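PDB 2R0B: Serine/threonine/tyrosine-interacting protein from Homo sapiens, which is a catalytically inactive phosphatase that acts as a nuclear anchor for the kinases ERK1 and ERK2 and keeps FBXW7 out of its ubiquitin ligase complex. Local coordinates for residues 117-122 against 146-151. Sequence-based numbering, arbitrary orientation.
Sequences GMKYRD and EYEAIY. With SO4 (sulfate ion), chain C.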
ATOM      1  N   GLY A 117       0.922  12.419  11.251  1.00 13.79           N
ATOM      2  CA  GLY A 117       2.004  13.023  12.023  1.00 15.02           C
ATOM      3  C   GLY A 117       2.715  12.035  12.945  1.00 15.25           C
ATOM      4  O   GLY A 117       3.173  12.417  14.006  1.00 15.41           O
ATOM      5  N   MET A 118       2.798  10.769  12.540  1.00 16.73           N
ATOM      6  CA  MET A 118       3.403   9.725  13.368  1.00 17.13           C
ATOM      7  C   MET A 118       4.821   9.450  12.900  1.00 16.53           C
ATOM      8  O   MET A 118       5.109   9.519  11.718  1.00 14.99           O
ATOM      9  CB  MET A 118       2.573   8.430  13.331  1.00 17.54           C
ATOM     10  CG  MET A 118       1.087   8.650  13.706  1.00 18.18           C
ATOM     11  SD  MET A 118      -0.043   7.245  13.542  1.00 22.21           S
ATOM     12  CE  MET A 118       0.875   6.015  14.010  1.00 10.51           C
ATOM     13  N   LYS A 119       5.696   9.152  13.851  1.00 16.34           N
ATOM     14  CA  LYS A 119       7.053   8.654  13.579  1.00 15.63           C
ATOM     15  C   LYS A 119       7.007   7.216  13.067  1.00 16.21           C
ATOM     16  O   LYS A 119       5.971   6.531  13.202  1.00 15.40           O
ATOM     17  CB  LYS A 119       7.893   8.725  14.854  1.00 16.81           C
ATOM     18  CG  LYS A 119       8.310  10.158  15.279  1.00 18.12           C
ATOM     19  CD  LYS A 119       8.699  10.177  16.736  1.00 22.60           C
ATOM     20  CE  LYS A 119       9.603  11.382  17.142  1.00 22.87           C
ATOM     21  NZ  LYS A 119       9.333  12.695  16.473  1.00 24.67           N
ATOM     22  N   TYR A 120       8.127   6.735  12.508  1.00 15.93           N
ATOM     23  CA  TYR A 120       8.138   5.391  11.925  1.00 15.81           C
ATOM     24  C   TYR A 120       7.741   4.313  12.932  1.00 16.69           C
ATOM     25  O   TYR A 120       6.864   3.489  12.668  1.00 15.45           O
ATOM     26  CB  TYR A 120       9.475   5.023  11.222  1.00 16.03           C
ATOM     27  CG  TYR A 120       9.459   3.553  10.850  1.00 15.65           C
ATOM     28  CD1 TYR A 120       8.823   3.114   9.703  1.00 16.21           C
ATOM     29  CD2 TYR A 120      10.038   2.589  11.699  1.00 16.23           C
ATOM     30  CE1 TYR A 120       8.749   1.760   9.407  1.00 13.95           C
ATOM     31  CE2 TYR A 120       9.984   1.244  11.403  1.00 16.06           C
ATOM     32  CZ  TYR A 120       9.331   0.832  10.245  1.00 17.35           C
ATOM     33  OH  TYR A 120       9.228  -0.513   9.929  1.00 18.43           O
ATOM     34  N   ARG A 121       8.398   4.304  14.087  1.00 16.74           N
ATOM     35  CA  ARG A 121       8.143   3.252  15.051  1.00 17.53           C
ATOM     36  C   ARG A 121       6.671   3.155  15.465  1.00 17.04           C
ATOM     37  O   ARG A 121       6.143   2.063  15.649  1.00 18.56           O
ATOM     38  CB  ARG A 121       9.042   3.419  16.271  1.00 18.06           C
ATOM     39  CG  ARG A 121       8.726   4.594  17.148  1.00 21.62           C
ATOM     40  CD  ARG A 121       9.759   4.714  18.243  1.00 26.21           C
ATOM     41  NE  ARG A 121      11.114   4.896  17.716  1.00 31.17           N
ATOM     42  CZ  ARG A 121      12.169   5.173  18.477  1.00 32.56           C
ATOM     43  NH1 ARG A 121      12.018   5.300  19.793  1.00 33.56           N
ATOM     44  NH2 ARG A 121      13.370   5.326  17.930  1.00 34.48           N
ATOM     45  N   ASP A 122       6.018   4.304  15.601  1.00 17.10           N
ATOM     46  CA  ASP A 122       4.618   4.343  16.030  1.00 17.11           C
ATOM     47  C   ASP A 122       3.653   3.967  14.904  1.00 15.95           C
ATOM     48  O   ASP A 122       2.636   3.298  15.134  1.00 16.34           O
ATOM     49  CB  ASP A 122       4.311   5.723  16.593  1.00 17.45           C
ATOM     50  CG  ASP A 122       5.172   6.031  17.803  1.00 20.11           C
ATOM     51  OD1 ASP A 122       5.197   5.188  18.724  1.00 23.57           O
ATOM     52  OD2 ASP A 122       5.851   7.085  17.812  1.00 23.15           O
ATOM     53  N   GLU A 146      13.813   8.818   5.928  1.00 13.14           N
ATOM     54  CA  GLU A 146      14.416   9.802   5.050  1.00 13.73           C
ATOM     55  C   GLU A 146      13.332  10.735   4.488  1.00 14.19           C
ATOM     56  O   GLU A 146      13.561  11.923   4.350  1.00 15.28           O
ATOM     57  CB  GLU A 146      15.175   9.073   3.928  1.00 13.32           C
ATOM     58  CG  GLU A 146      15.843   9.945   2.853  1.00 13.99           C
ATOM     59  CD  GLU A 146      16.271   9.143   1.639  1.00 15.80           C
ATOM     60  OE1 GLU A 146      16.152   7.918   1.643  1.00 16.73           O
ATOM     61  OE2 GLU A 146      16.713   9.753   0.633  1.00 22.00           O
ATOM     62  N   TYR A 147      12.161  10.180   4.185  1.00 14.33           N
ATOM     63  CA  TYR A 147      11.066  10.920   3.592  1.00 14.60           C
ATOM     64  C   TYR A 147      10.455  11.822   4.669  1.00 14.85           C
ATOM     65  O   TYR A 147      10.064  12.949   4.384  1.00 14.62           O
ATOM     66  CB  TYR A 147      10.032   9.941   2.999  1.00 15.39           C
ATOM     67  CG  TYR A 147       8.832  10.610   2.350  1.00 16.13           C
ATOM     68  CD1 TYR A 147       8.992  11.486   1.266  1.00 17.03           C
ATOM     69  CD2 TYR A 147       7.537  10.363   2.825  1.00 15.92           C
ATOM     70  CE1 TYR A 147       7.878  12.111   0.679  1.00 19.39           C
ATOM     71  CE2 TYR A 147       6.423  10.984   2.251  1.00 16.90           C
ATOM     72  CZ  TYR A 147       6.598  11.847   1.177  1.00 18.17           C
ATOM     73  OH  TYR A 147       5.500  12.465   0.596  1.00 20.67           O
ATOM     74  N   GLU A 148      10.400  11.334   5.908  1.00 15.18           N
ATOM     75  CA  GLU A 148       9.914  12.179   6.991  1.00 15.76           C
ATOM     76  C   GLU A 148      10.808  13.413   7.146  1.00 16.37           C
ATOM     77  O   GLU A 148      10.314  14.531   7.328  1.00 16.37           O
ATOM     78  CB  GLU A 148       9.817  11.407   8.312  1.00 15.86           C
ATOM     79  CG  GLU A 148       9.341  12.256   9.467  1.00 16.05           C
ATOM     80  CD  GLU A 148       9.452  11.573  10.840  1.00 17.18           C
ATOM     81  OE1 GLU A 148      10.523  11.010  11.169  1.00 16.35           O
ATOM     82  OE2 GLU A 148       8.464  11.630  11.625  1.00 19.48           O
ATOM     83  N   ALA A 149      12.123  13.215   7.043  1.00 16.34           N
ATOM     84  CA  ALA A 149      13.042  14.345   7.137  1.00 16.47           C
ATOM     85  C   ALA A 149      12.723  15.370   6.027  1.00 17.39           C
ATOM     86  O   ALA A 149      12.764  16.593   6.247  1.00 17.67           O
ATOM     87  CB  ALA A 149      14.480  13.850   7.078  1.00 16.45           C
ATOM     88  N   ILE A 150      12.372  14.872   4.845  1.00 17.87           N
ATOM     89  CA  ILE A 150      12.027  15.734   3.720  1.00 18.24           C
ATOM     90  C   ILE A 150      10.798  16.571   4.019  1.00 17.84           C
ATOM     91  O   ILE A 150      10.855  17.810   3.957  1.00 19.15           O
ATOM     92  CB  ILE A 150      11.852  14.930   2.419  1.00 18.11           C
ATOM     93  CG1 ILE A 150      13.190  14.301   2.049  1.00 18.54           C
ATOM     94  CG2 ILE A 150      11.324  15.844   1.302  1.00 17.61           C
ATOM     95  CD1 ILE A 150      13.189  13.438   0.765  1.00 18.88           C
ATOM     96  N   TYR A 151       9.691  15.920   4.381  1.00 18.04           N
ATOM     97  CA  TYR A 151       8.440  16.676   4.505  1.00 17.17           C
ATOM     98  C   TYR A 151       8.356  17.549   5.760  1.00 17.92           C
ATOM     99  O   TYR A 151       7.558  18.509   5.815  1.00 18.45           O
ATOM    100  CB  TYR A 151       7.184  15.783   4.290  1.00 17.16           C
ATOM    101  CG  TYR A 151       6.928  14.632   5.269  1.00 15.46           C
ATOM    102  CD1 TYR A 151       6.634  14.865   6.628  1.00 17.89           C
ATOM    103  CD2 TYR A 151       6.877  13.319   4.812  1.00 15.49           C
ATOM    104  CE1 TYR A 151       6.375  13.806   7.521  1.00 16.39           C
ATOM    105  CE2 TYR A 151       6.608  12.261   5.688  1.00 14.96           C
ATOM    106  CZ  TYR A 151       6.350  12.505   7.029  1.00 16.06           C
ATOM    107  OH  TYR A 151       6.105  11.457   7.900  1.00 17.17           O
TER
HETATM  108  S   SO4 C   2      11.980   6.620  14.519  1.00 25.37           S
HETATM  109  O1  SO4 C   2      11.951   7.931  15.196  1.00 30.55           O
HETATM  110  O2  SO4 C   2      12.184   6.964  13.115  1.00 26.07           O
HETATM  111  O3  SO4 C   2      13.058   5.820  15.074  1.00 31.42           O
HETATM  112  O4  SO4 C   2      10.687   5.998  14.760  1.00 28.73           O
HETATM  113  O   HOH W   1       5.878  11.918  10.540  1.00 18.00           O
HETATM  114  O   HOH W   2      10.914  11.739  13.790  1.00 28.64           O
HETATM  115  O   HOH W   3      10.380   8.409  11.667  1.00 23.58           O
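M118 meets E148 and Y151 through a shared water: water 1 is hydrogen-bonded to M118 O and E148 OE2, at 2.8 Å each. A third hydrogen bond joins it to Y151 OH, in the plane of the Y151 ring at its edge. M118 CB points away from helix 138-152, and the side chain packs on I112 of helix 103-116 and on A123 and Y126. At K119, the N-cap residue of helix 120-130, contact is direct but slight: E148 OE2 stands 3.8 Å from K119 CA and also touches K119 CG. E148 reaches this far because E148 CG is anti to the backbone N (chi1 179°) and the chain continues extended. The E148 carboxylate and K119 NZ are not in contact, 5.0 Å apart at OE2; water 2 donates to E148 OE1 and accepts a weak bond from NZ. The backbone N of Y120 donates to water 3, which in turn donates to E148 OE1 and to the sulfate. R121 grips that ion, probably from the crystallisation liquor, through backbone N, NE and NH2, while Q145 binds it from helix 138-152. With 93 Å² buried, the arrangement is a solvated surface junction between the start of helix 120-130 and the last helix of this phosphatase-like domain, which has the dual-specificity phosphatase fold.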